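Local coordinates for protein polyhedrin (Operophtera brumata cypovirus 19, PDB 5A99) that packs into the micron-sized protein crystals, called polyhedra, in which this insect cypovirus is occluded and probably protected outside its host, at residues Y34-V38 with Y232-Y238; I57-W63 with P183-V189; E76-G80 with H101-N106; I152-R157 with A167-V171. All coordinates share one frame. Residues are numbered along the deposited sequence.

Interaction 1. Residues Y34-V38 with Y232-Y238; sequences YAHLV and YWTRFQY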
# COMPACT_ATOMS: atom_id res chain seq x y z
N TYR A 34 -1.08 -8.67 -15.92
CA TYR A 34 -0.08 -9.17 -15.00
C TYR A 34 1.24 -8.46 -15.22
O TYR A 34 1.62 -8.14 -16.36
CB TYR A 34 0.12 -10.69 -15.15
CG TYR A 34 -1.13 -11.49 -14.87
CD1 TYR A 34 -1.51 -11.78 -13.57
CD2 TYR A 34 -1.93 -11.94 -15.91
CE1 TYR A 34 -2.65 -12.50 -13.31
CE2 TYR A 34 -3.07 -12.65 -15.66
CZ TYR A 34 -3.42 -12.94 -14.36
OH TYR A 34 -4.56 -13.66 -14.12
N ALA A 35 1.93 -8.21 -14.11
CA ALA A 35 3.25 -7.63 -14.11
C ALA A 35 4.13 -8.43 -13.14
O ALA A 35 3.86 -8.46 -11.94
CB ALA A 35 3.19 -6.17 -13.71
N HIS A 36 5.16 -9.06 -13.68
CA HIS A 36 6.10 -9.84 -12.88
C HIS A 36 7.43 -9.14 -12.78
O HIS A 36 8.01 -8.75 -13.79
CB HIS A 36 6.33 -11.21 -13.49
CG HIS A 36 5.27 -12.22 -13.18
ND1 HIS A 36 4.20 -12.45 -14.01
CD2 HIS A 36 5.13 -13.08 -12.14
CE1 HIS A 36 3.44 -13.39 -13.49
NE2 HIS A 36 3.97 -13.78 -12.35
N LEU A 37 7.93 -8.99 -11.56
CA LEU A 37 9.29 -8.55 -11.37
C LEU A 37 10.05 -9.77 -10.86
O LEU A 37 9.80 -10.27 -9.76
CB LEU A 37 9.34 -7.38 -10.39
CG LEU A 37 10.74 -6.86 -10.06
CD1 LEU A 37 11.54 -6.54 -11.31
CD2 LEU A 37 10.64 -5.62 -9.14
N VAL A 38 10.95 -10.27 -11.69
CA VAL A 38 11.70 -11.47 -11.37
C VAL A 38 13.12 -11.06 -11.03
O VAL A 38 13.80 -10.43 -11.84
CB VAL A 38 11.73 -12.45 -12.55
CG1 VAL A 38 12.47 -13.76 -12.16
CG2 VAL A 38 10.33 -12.72 -13.02
N TYR A 232 5.81 -22.91 -11.53
CA TYR A 232 5.15 -21.60 -11.54
C TYR A 232 4.76 -21.17 -12.95
O TYR A 232 3.58 -21.09 -13.27
CB TYR A 232 6.07 -20.56 -10.90
CG TYR A 232 5.45 -19.21 -10.74
CD1 TYR A 232 4.71 -18.89 -9.61
CD2 TYR A 232 5.58 -18.25 -11.74
CE1 TYR A 232 4.12 -17.64 -9.47
CE2 TYR A 232 5.01 -16.99 -11.60
CZ TYR A 232 4.27 -16.69 -10.48
OH TYR A 232 3.69 -15.43 -10.37
N TRP A 233 5.74 -20.90 -13.79
CA TRP A 233 5.46 -20.29 -15.08
C TRP A 233 4.54 -21.16 -15.94
O TRP A 233 3.47 -20.73 -16.33
CB TRP A 233 6.77 -19.97 -15.81
CG TRP A 233 7.64 -19.03 -15.02
CD1 TRP A 233 8.79 -19.35 -14.37
CD2 TRP A 233 7.42 -17.63 -14.80
NE1 TRP A 233 9.31 -18.24 -13.77
CE2 TRP A 233 8.48 -17.17 -14.01
CE3 TRP A 233 6.42 -16.73 -15.19
CZ2 TRP A 233 8.58 -15.84 -13.59
CZ3 TRP A 233 6.52 -15.41 -14.78
CH2 TRP A 233 7.59 -14.98 -13.99
N THR A 234 4.96 -22.40 -16.20
CA THR A 234 4.15 -23.31 -17.01
C THR A 234 2.84 -23.67 -16.29
O THR A 234 1.78 -23.69 -16.89
CB THR A 234 4.93 -24.58 -17.39
OG1 THR A 234 5.38 -25.25 -16.20
CG2 THR A 234 6.12 -24.22 -18.24
N ARG A 235 2.94 -23.89 -14.98
CA ARG A 235 1.79 -24.28 -14.17
C ARG A 235 0.64 -23.27 -14.21
O ARG A 235 -0.54 -23.66 -14.31
CB ARG A 235 2.24 -24.47 -12.73
CG ARG A 235 1.13 -24.39 -11.69
CD ARG A 235 1.64 -24.81 -10.32
NE ARG A 235 2.11 -26.19 -10.36
CZ ARG A 235 1.30 -27.23 -10.32
NH1 ARG A 235 -0.01 -27.04 -10.21
NH2 ARG A 235 1.79 -28.46 -10.39
N PHE A 236 0.98 -21.99 -14.13
CA PHE A 236 -0.01 -20.92 -13.96
C PHE A 236 -0.32 -20.18 -15.26
O PHE A 236 -1.12 -19.24 -15.27
CB PHE A 236 0.49 -19.92 -12.89
CG PHE A 236 0.64 -20.52 -11.51
CD1 PHE A 236 -0.38 -21.26 -10.94
CD2 PHE A 236 1.82 -20.36 -10.80
CE1 PHE A 236 -0.23 -21.81 -9.68
CE2 PHE A 236 1.97 -20.92 -9.55
CZ PHE A 236 0.95 -21.65 -8.99
N GLN A 237 0.31 -20.59 -16.35
CA GLN A 237 0.07 -19.95 -17.65
C GLN A 237 0.60 -18.52 -17.69
O GLN A 237 0.01 -17.61 -18.30
CB GLN A 237 -1.42 -19.98 -17.99
CG GLN A 237 -1.69 -19.88 -19.47
CD GLN A 237 -3.15 -19.90 -19.81
OE1 GLN A 237 -4.00 -19.44 -19.04
NE2 GLN A 237 -3.45 -20.42 -20.99
N TYR A 238 1.74 -18.32 -17.02
CA TYR A 238 2.47 -17.06 -17.11
C TYR A 238 3.62 -17.23 -18.10
O TYR A 238 4.54 -18.03 -17.87
CB TYR A 238 3.03 -16.68 -15.74
CG TYR A 238 1.97 -16.22 -14.78
CD1 TYR A 238 1.04 -15.27 -15.16
CD2 TYR A 238 1.89 -16.74 -13.49
CE1 TYR A 238 0.08 -14.83 -14.30
CE2 TYR A 238 0.91 -16.32 -12.61
CZ TYR A 238 0.01 -15.36 -13.02
OH TYR A 238 -0.96 -14.93 -12.16

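Interaction 2. Residues I57-W63 with P183-V189; sequences ISRSYNW and PVISFAV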
# COMPACT_ATOMS: atom_id res chain seq x y z
N ILE A 57 -2.18 -1.17 -12.91
CA ILE A 57 -1.13 -1.57 -11.99
C ILE A 57 -0.13 -0.42 -11.85
O ILE A 57 0.46 0.01 -12.84
CB ILE A 57 -0.41 -2.86 -12.48
CG1 ILE A 57 -1.37 -4.06 -12.45
CG2 ILE A 57 0.84 -3.15 -11.64
CD1 ILE A 57 -0.73 -5.37 -12.93
N SER A 58 0.01 0.09 -10.63
CA SER A 58 1.09 1.02 -10.28
C SER A 58 1.78 0.50 -9.02
O SER A 58 1.14 0.36 -7.98
CB SER A 58 0.52 2.42 -10.03
OG SER A 58 1.48 3.26 -9.41
N ARG A 59 3.08 0.22 -9.11
CA ARG A 59 3.79 -0.37 -7.98
C ARG A 59 5.17 0.22 -7.82
O ARG A 59 5.80 0.61 -8.79
CB ARG A 59 3.97 -1.88 -8.19
CG ARG A 59 2.68 -2.64 -8.39
CD ARG A 59 1.92 -2.83 -7.09
NE ARG A 59 0.78 -3.70 -7.30
CZ ARG A 59 -0.39 -3.28 -7.78
NH1 ARG A 59 -0.59 -2.00 -8.07
NH2 ARG A 59 -1.38 -4.15 -7.95
N SER A 60 5.64 0.25 -6.58
CA SER A 60 7.04 0.58 -6.34
C SER A 60 7.57 -0.29 -5.21
O SER A 60 6.82 -0.73 -4.31
CB SER A 60 7.23 2.09 -6.08
OG SER A 60 6.52 2.51 -4.94
N TYR A 61 8.86 -0.57 -5.27
CA TYR A 61 9.50 -1.45 -4.32
C TYR A 61 10.79 -0.80 -3.84
O TYR A 61 11.63 -0.39 -4.64
CB TYR A 61 9.75 -2.82 -4.95
CG TYR A 61 8.48 -3.43 -5.47
CD1 TYR A 61 7.67 -4.20 -4.65
CD2 TYR A 61 8.07 -3.20 -6.78
CE1 TYR A 61 6.48 -4.74 -5.13
CE2 TYR A 61 6.90 -3.74 -7.26
CZ TYR A 61 6.10 -4.50 -6.44
OH TYR A 61 4.93 -5.03 -6.94
N ASN A 62 10.91 -0.66 -2.53
CA ASN A 62 12.13 -0.13 -1.97
C ASN A 62 13.18 -1.25 -1.95
O ASN A 62 12.85 -2.42 -2.11
CB ASN A 62 11.87 0.41 -0.57
CG ASN A 62 12.99 1.30 -0.08
OD1 ASN A 62 13.75 1.84 -0.88
ND2 ASN A 62 13.11 1.44 1.23
N TRP A 63 14.45 -0.87 -1.75
CA TRP A 63 15.56 -1.81 -1.75
C TRP A 63 15.31 -3.01 -0.82
O TRP A 63 15.60 -4.15 -1.17
CB TRP A 63 16.84 -1.08 -1.33
CG TRP A 63 18.10 -1.90 -1.28
CD1 TRP A 63 18.97 -2.14 -2.31
CD2 TRP A 63 18.65 -2.56 -0.14
NE1 TRP A 63 20.02 -2.91 -1.88
CE2 TRP A 63 19.85 -3.18 -0.55
CE3 TRP A 63 18.24 -2.68 1.20
CZ2 TRP A 63 20.64 -3.92 0.33
CZ3 TRP A 63 19.04 -3.41 2.07
CH2 TRP A 63 20.22 -4.02 1.63
N PRO A 183 19.22 -1.24 -6.18
CA PRO A 183 18.02 -0.75 -6.86
C PRO A 183 16.83 -0.44 -5.97
O PRO A 183 16.62 -1.07 -4.92
CB PRO A 183 17.67 -1.90 -7.80
CG PRO A 183 18.09 -3.11 -7.04
CD PRO A 183 19.35 -2.70 -6.28
N VAL A 184 16.08 0.56 -6.40
CA VAL A 184 14.70 0.80 -5.98
C VAL A 184 13.92 0.65 -7.29
O VAL A 184 14.39 1.11 -8.34
CB VAL A 184 14.50 2.20 -5.41
CG1 VAL A 184 13.03 2.58 -5.41
CG2 VAL A 184 15.10 2.31 -3.98
N ILE A 185 12.78 -0.00 -7.27
CA ILE A 185 12.09 -0.28 -8.52
C ILE A 185 10.64 0.16 -8.54
O ILE A 185 9.86 -0.19 -7.65
CB ILE A 185 12.20 -1.76 -8.89
CG1 ILE A 185 13.65 -2.12 -9.24
CG2 ILE A 185 11.31 -2.10 -10.06
CD1 ILE A 185 13.89 -3.60 -9.31
N SER A 186 10.30 0.95 -9.56
CA SER A 186 8.93 1.42 -9.80
C SER A 186 8.46 0.97 -11.20
O SER A 186 9.23 0.99 -12.16
CB SER A 186 8.86 2.95 -9.70
OG SER A 186 9.45 3.39 -8.49
N PHE A 187 7.20 0.55 -11.31
CA PHE A 187 6.62 0.28 -12.63
C PHE A 187 5.10 0.49 -12.66
O PHE A 187 4.44 0.63 -11.63
CB PHE A 187 7.02 -1.11 -13.14
CG PHE A 187 6.56 -2.24 -12.28
CD1 PHE A 187 5.24 -2.66 -12.30
CD2 PHE A 187 7.45 -2.90 -11.45
CE1 PHE A 187 4.81 -3.71 -11.51
CE2 PHE A 187 7.03 -3.96 -10.66
CZ PHE A 187 5.70 -4.36 -10.69
N ALA A 188 4.58 0.58 -13.87
CA ALA A 188 3.16 0.77 -14.08
C ALA A 188 2.78 0.21 -15.42
O ALA A 188 3.59 0.16 -16.35
CB ALA A 188 2.80 2.22 -14.01
N VAL A 189 1.53 -0.21 -15.51
CA VAL A 189 0.96 -0.65 -16.76
C VAL A 189 -0.56 -0.72 -16.59
O VAL A 189 -1.05 -1.12 -15.53
CB VAL A 189 1.53 -2.01 -17.20
CG1 VAL A 189 1.39 -3.06 -16.11
CG2 VAL A 189 0.87 -2.48 -18.49
O HOH W 1 4.52 3.61 -9.92

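Interaction 3. Residues E76-G80 with H101-N106; sequences EKYYG and HDKGMN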
# COMPACT_ATOMS: atom_id res chain seq x y z
N GLU A 76 16.37 -16.78 4.56
CA GLU A 76 17.82 -16.88 4.67
C GLU A 76 18.32 -15.91 5.77
O GLU A 76 17.57 -15.03 6.21
CB GLU A 76 18.49 -16.54 3.33
CG GLU A 76 18.02 -17.39 2.12
CD GLU A 76 18.68 -18.76 2.04
OE1 GLU A 76 19.48 -19.11 2.94
OE2 GLU A 76 18.41 -19.51 1.07
N LYS A 77 19.55 -16.10 6.22
CA LYS A 77 20.22 -15.10 7.07
C LYS A 77 21.69 -14.96 6.70
O LYS A 77 22.46 -15.92 6.82
CB LYS A 77 20.10 -15.46 8.56
CG LYS A 77 20.70 -14.39 9.47
CD LYS A 77 20.30 -14.59 10.94
CE LYS A 77 20.84 -13.47 11.83
NZ LYS A 77 22.33 -13.45 11.93
N TYR A 78 22.06 -13.76 6.26
CA TYR A 78 23.44 -13.48 5.85
C TYR A 78 24.10 -12.41 6.74
O TYR A 78 25.32 -12.34 6.80
CB TYR A 78 23.47 -13.00 4.39
CG TYR A 78 22.80 -13.96 3.43
CD1 TYR A 78 23.03 -15.32 3.51
CD2 TYR A 78 21.93 -13.49 2.45
CE1 TYR A 78 22.42 -16.20 2.64
CE2 TYR A 78 21.31 -14.37 1.58
CZ TYR A 78 21.55 -15.73 1.68
OH TYR A 78 20.93 -16.62 0.83
N TYR A 79 23.29 -11.59 7.41
CA TYR A 79 23.84 -10.47 8.19
C TYR A 79 23.16 -10.24 9.53
O TYR A 79 21.96 -10.47 9.68
CB TYR A 79 23.75 -9.16 7.39
CG TYR A 79 24.50 -9.16 6.09
CD1 TYR A 79 25.88 -9.36 6.06
CD2 TYR A 79 23.85 -8.96 4.89
CE1 TYR A 79 26.58 -9.37 4.88
CE2 TYR A 79 24.53 -8.96 3.69
CZ TYR A 79 25.90 -9.17 3.69
OH TYR A 79 26.58 -9.17 2.49
N GLY A 80 23.94 -9.75 10.49
CA GLY A 80 23.39 -9.27 11.75
C GLY A 80 22.73 -7.92 11.53
O GLY A 80 22.88 -7.31 10.47
N HIS A 101 31.19 -3.85 3.60
CA HIS A 101 30.59 -4.51 2.45
C HIS A 101 30.18 -3.49 1.40
O HIS A 101 29.35 -2.60 1.67
CB HIS A 101 29.37 -5.33 2.88
CG HIS A 101 29.66 -6.37 3.92
ND1 HIS A 101 28.97 -6.44 5.11
CD2 HIS A 101 30.55 -7.39 3.94
CE1 HIS A 101 29.43 -7.45 5.83
NE2 HIS A 101 30.39 -8.05 5.14
N ASP A 102 30.74 -3.62 0.20
CA ASP A 102 30.34 -2.79 -0.94
C ASP A 102 28.97 -3.20 -1.46
O ASP A 102 28.15 -2.36 -1.83
CB ASP A 102 31.32 -2.95 -2.09
CG ASP A 102 32.41 -1.91 -2.08
OD1 ASP A 102 32.32 -0.94 -1.29
OD2 ASP A 102 33.35 -2.04 -2.89
N LYS A 103 28.75 -4.52 -1.52
CA LYS A 103 27.52 -5.08 -2.02
C LYS A 103 27.05 -6.13 -1.03
O LYS A 103 27.85 -6.72 -0.31
CB LYS A 103 27.72 -5.72 -3.39
CG LYS A 103 28.27 -4.76 -4.46
CD LYS A 103 28.08 -5.32 -5.86
CE LYS A 103 28.97 -4.63 -6.88
NZ LYS A 103 29.21 -3.18 -6.58
N GLY A 104 25.74 -6.35 -1.00
CA GLY A 104 25.17 -7.32 -0.09
C GLY A 104 24.95 -8.65 -0.77
O GLY A 104 24.59 -8.71 -1.95
N MET A 105 25.19 -9.72 -0.02
CA MET A 105 24.85 -11.06 -0.48
C MET A 105 23.36 -11.15 -0.74
O MET A 105 22.91 -11.99 -1.52
CB MET A 105 25.24 -12.09 0.58
CG MET A 105 26.73 -12.23 0.77
SD MET A 105 27.61 -12.35 -0.80
CE MET A 105 29.24 -12.83 -0.21
N ASN A 106 22.59 -10.27 -0.11
CA ASN A 106 21.14 -10.29 -0.20
C ASN A 106 20.61 -9.60 -1.45
O ASN A 106 19.42 -9.66 -1.73
CB ASN A 106 20.50 -9.66 1.06
CG ASN A 106 21.00 -8.23 1.33
OD1 ASN A 106 22.08 -7.85 0.88
ND2 ASN A 106 20.22 -7.46 2.08

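Interaction 4. Residues I152-R157 with A167-V171; sequences IGPLMR and AWSYV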
# COMPACT_ATOMS: atom_id res chain seq x y z
N ILE A 152 9.46 1.62 -21.68
CA ILE A 152 10.31 0.55 -22.21
C ILE A 152 9.64 -0.34 -23.25
O ILE A 152 10.29 -1.26 -23.78
CB ILE A 152 10.84 -0.35 -21.08
CG1 ILE A 152 9.67 -0.97 -20.29
CG2 ILE A 152 11.72 0.45 -20.12
CD1 ILE A 152 10.03 -2.20 -19.52
N GLY A 153 8.37 -0.09 -23.54
CA GLY A 153 7.60 -0.94 -24.45
C GLY A 153 8.34 -1.48 -25.65
O GLY A 153 8.37 -2.68 -25.88
N PRO A 154 8.95 -0.60 -26.45
CA PRO A 154 9.59 -1.07 -27.69
C PRO A 154 10.89 -1.83 -27.44
O PRO A 154 11.31 -2.62 -28.28
CB PRO A 154 9.84 0.24 -28.46
CG PRO A 154 10.02 1.27 -27.40
CD PRO A 154 9.09 0.85 -26.27
N LEU A 155 11.50 -1.62 -26.28
CA LEU A 155 12.72 -2.32 -25.93
C LEU A 155 12.43 -3.74 -25.49
O LEU A 155 13.35 -4.54 -25.29
CB LEU A 155 13.43 -1.61 -24.79
CG LEU A 155 13.76 -0.13 -24.98
CD1 LEU A 155 14.65 0.30 -23.82
CD2 LEU A 155 14.43 0.14 -26.35
N MET A 156 11.16 -4.05 -25.28
CA MET A 156 10.79 -5.36 -24.78
C MET A 156 10.73 -6.37 -25.92
O MET A 156 10.63 -6.00 -27.09
CB MET A 156 9.46 -5.32 -24.04
CG MET A 156 9.39 -4.24 -22.97
SD MET A 156 7.82 -4.19 -22.11
CE MET A 156 8.16 -5.32 -20.77
N ARG A 157 10.82 -7.64 -25.54
CA ARG A 157 10.74 -8.73 -26.49
C ARG A 157 9.51 -9.55 -26.16
O ARG A 157 9.38 -10.10 -25.07
CB ARG A 157 11.99 -9.61 -26.45
CG ARG A 157 13.22 -8.95 -27.07
CD ARG A 157 14.43 -9.87 -27.02
NE ARG A 157 14.23 -11.10 -27.78
CZ ARG A 157 14.51 -12.32 -27.33
NH1 ARG A 157 14.99 -12.48 -26.10
NH2 ARG A 157 14.32 -13.39 -28.09
N ALA A 167 2.60 -11.56 -24.12
CA ALA A 167 3.41 -11.07 -23.01
C ALA A 167 4.67 -10.41 -23.55
O ALA A 167 5.11 -10.71 -24.66
CB ALA A 167 3.75 -12.20 -22.08
N TRP A 168 5.25 -9.52 -22.76
CA TRP A 168 6.43 -8.77 -23.16
C TRP A 168 7.48 -8.74 -22.05
O TRP A 168 7.17 -8.51 -20.86
CB TRP A 168 6.01 -7.36 -23.56
CG TRP A 168 5.12 -7.33 -24.76
CD1 TRP A 168 5.50 -7.07 -26.04
CD2 TRP A 168 3.71 -7.58 -24.79
NE1 TRP A 168 4.41 -7.14 -26.87
CE2 TRP A 168 3.30 -7.45 -26.14
CE3 TRP A 168 2.76 -7.91 -23.83
CZ2 TRP A 168 1.97 -7.63 -26.54
CZ3 TRP A 168 1.44 -8.09 -24.23
CH2 TRP A 168 1.07 -7.95 -25.57
N SER A 169 8.73 -8.95 -22.44
CA SER A 169 9.82 -9.12 -21.49
C SER A 169 10.96 -8.13 -21.65
O SER A 169 11.42 -7.85 -22.76
CB SER A 169 10.36 -10.55 -21.61
OG SER A 169 11.61 -10.67 -20.97
N TYR A 170 11.43 -7.63 -20.51
CA TYR A 170 12.54 -6.71 -20.44
C TYR A 170 13.50 -7.22 -19.36
O TYR A 170 13.06 -7.63 -18.28
CB TYR A 170 12.02 -5.32 -20.07
CG TYR A 170 13.01 -4.19 -20.18
CD1 TYR A 170 13.52 -3.81 -21.41
CD2 TYR A 170 13.39 -3.47 -19.06
CE1 TYR A 170 14.42 -2.75 -21.52
CE2 TYR A 170 14.28 -2.42 -19.15
CZ TYR A 170 14.80 -2.07 -20.38
OH TYR A 170 15.69 -1.02 -20.47
N VAL A 171 14.80 -7.19 -19.65
CA VAL A 171 15.79 -7.66 -18.70
C VAL A 171 16.98 -6.71 -18.57
O VAL A 171 17.27 -5.91 -19.47
CB VAL A 171 16.31 -9.09 -19.06
CG1 VAL A 171 15.15 -10.04 -19.32
CG2 VAL A 171 17.24 -9.06 -20.26

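Interaction 1. Residues Y34-V38 with Y232-Y238
The strand 34-38 and the helical stretch 232-236 run nearly antiparallel, at 164°, but their axes come no closer than 13.6 Å. Even the nearest CA atoms, those of Tyr-34 and Tyr-238, are 8.6 Å apart, so large side chains bridge the gap. The helix closes in a Schellman motif: Gln-237 takes positive phi, Tyr-238 N bonds back to Trp-233 O at 3.0 Å, and Tyr-238 is turned toward the strand. His-36 is the hub. Its NE2 shares a 2.6 Å hydrogen bond with Tyr-232 OH, a hydroxyl that also meets Arg-50 on the neighbouring strand. The edge of Trp-233 points at the face of His-36, while His-36 turns its own edge to the face of Tyr-238, centroids 4.5 Å apart. Tyr-238 in turn directs its edge at the face of Tyr-34, centroids 4.9 Å apart, and Tyr-34 OH bonds to the backbone of Ala-140 of the second subunit. Val-38 CG2 packs against Trp-233 CZ2 at 3.6 Å. Successive T-shaped pairs thus make a buried aromatic cluster, fastening the C-terminal helix 225-236 over one face of the six-stranded antiparallel sheet, next to a subunit interface.

Interaction 2. Residues I57-W63 with P183-V189
Pro-183 enters first, its CD 4.0 Å from Trp-63 CD1, where the first segment has already left its strand. Val-184 follows, with CG2 3.4 Å from Asn-62 OD1. At Ile-185 regular antiparallel pairing with Tyr-61 is in place: Tyr-61 N reaches Ile-185 O at 2.6 Å, and Ile-185 N returns to Tyr-61 O at 2.9 Å. Ser-186 faces Ser-60 in a non-hydrogen-bonded pair with CA atoms only 4.0 Å apart; its hydroxyl bonds to Asp-214 of the third subunit. Phe-187 is hydrogen-bonded through its backbone to Arg-59 in both directions, and its ring lies under Arg-59 CB in a CH-pi contact, 4.2 Å from CB to ring centroid. The same ring touches Tyr-61, CE2 to CE2 at 3.4 Å, and Ile-57. Beyond it Ala-188 sits opposite Ser-58, and Val-189 completes the register with two 2.9 Å bonds, Ile-57 N to Val-189 O and Val-189 N to Ile-57 O. The chemistry divides by face: Ile-57, Tyr-61, Ile-185, Phe-187 and Val-189 give a largely apolar surface, where Arg-59 and Tyr-61 both find Asp-217 for their polar ends, whereas the small residues Ser-58, Ser-60, Ser-186 and Ala-188 let the third subunit approach closely.

Interaction 3. Residues E76-G80 with H101-N106
Two irregular segments meet here chiefly through a pair of consecutive tyrosines. Tyr-78 comes first, its CD2 resting 4.1 Å from Met-105 CB and 4.3 Å from Asn-106 CB, a modest apolar contact near the closest pair of CA atoms, those of Tyr-78 and Met-105, 6.9 Å apart. Tyr-79 does most of the work. Its ring reaches across to the opposing segment, and its OH accepts a nearly straight hydrogen bond from Met-105 N at 2.9 Å. Gly-104 CA lies 3.5 Å from that same Tyr-79 OH, and Met-105 CG is equally near it. On the way the ring passes His-101, with Tyr-79 CE1 over the imidazole face, 3.6 Å from His-101 CE1; the planes are inclined at 43°. Gly-80 then stands at the N-cap position of helix 81-92. The contact therefore ties together the two ends of an excursion built around helix 81-92: residues 76-80 lead into that helix from strand 56-61, while 101-106 lead away from it toward strand 110-116, far from the centre of the chain.

Interaction 4. Residues I152-R157 with A167-V171
The ring of Tyr-170 is the main bump, and residues of 152-157 pack on one side of it. Ile-152 lies over one ring face, its CG2 4.2 Å from the ring centroid in a CH-pi contact, while its CD1 reaches Tyr-170 CD2 at 3.6 Å. Leu-155 meets the ring obliquely on that same side, with CB 3.6 Å from Tyr-170 CE1. The short 3-10 turn 153-155 curls the chain so that both can reach the same ring. Met-156 fills the space between the two big aromatic residues: its CE sits 3.9 Å from Tyr-170 CB and 3.3 Å from Trp-168 O, and its SD is 3.9 Å from Trp-168 CB. Once past the turn the backbone straightens, and Arg-157 pairs with Ser-169 through two 2.9 Å bonds, Arg-157 N to Ser-169 O and Ser-169 N to Arg-157 O. That pair begins edge strand 157-161 beside strand 164-173, whose other neighbour is strand 110-116, with Ile-152 and Tyr-170 both also touching Phe-126 of strand 125-129 in the three-stranded sheet.

Interactions 1, 2 and 4 are buried, whereas interaction 3 lies toward the periphery, its centre about 24 Å from that of the chain. Interactions 1 and 4 both belong to the six-stranded sheet, one adding a helix through aromatic rings, the other starting its edge strand by backbone pairing. Interaction 2 holds the smaller sheet by regular strand bonds and packs directly on interaction 1: Ala-35 CB meets Phe-187 CE1 at 3.7 Å, and Leu-37 CD2 meets Ile-185 CG2 at 3.7 Å. Interaction 3, with one cross-segment hydrogen bond, touches interaction 2 where Trp-63 CH2 lies 3.5 Å from Asn-106 ND2. All three others nest within the loop interaction 1 closes.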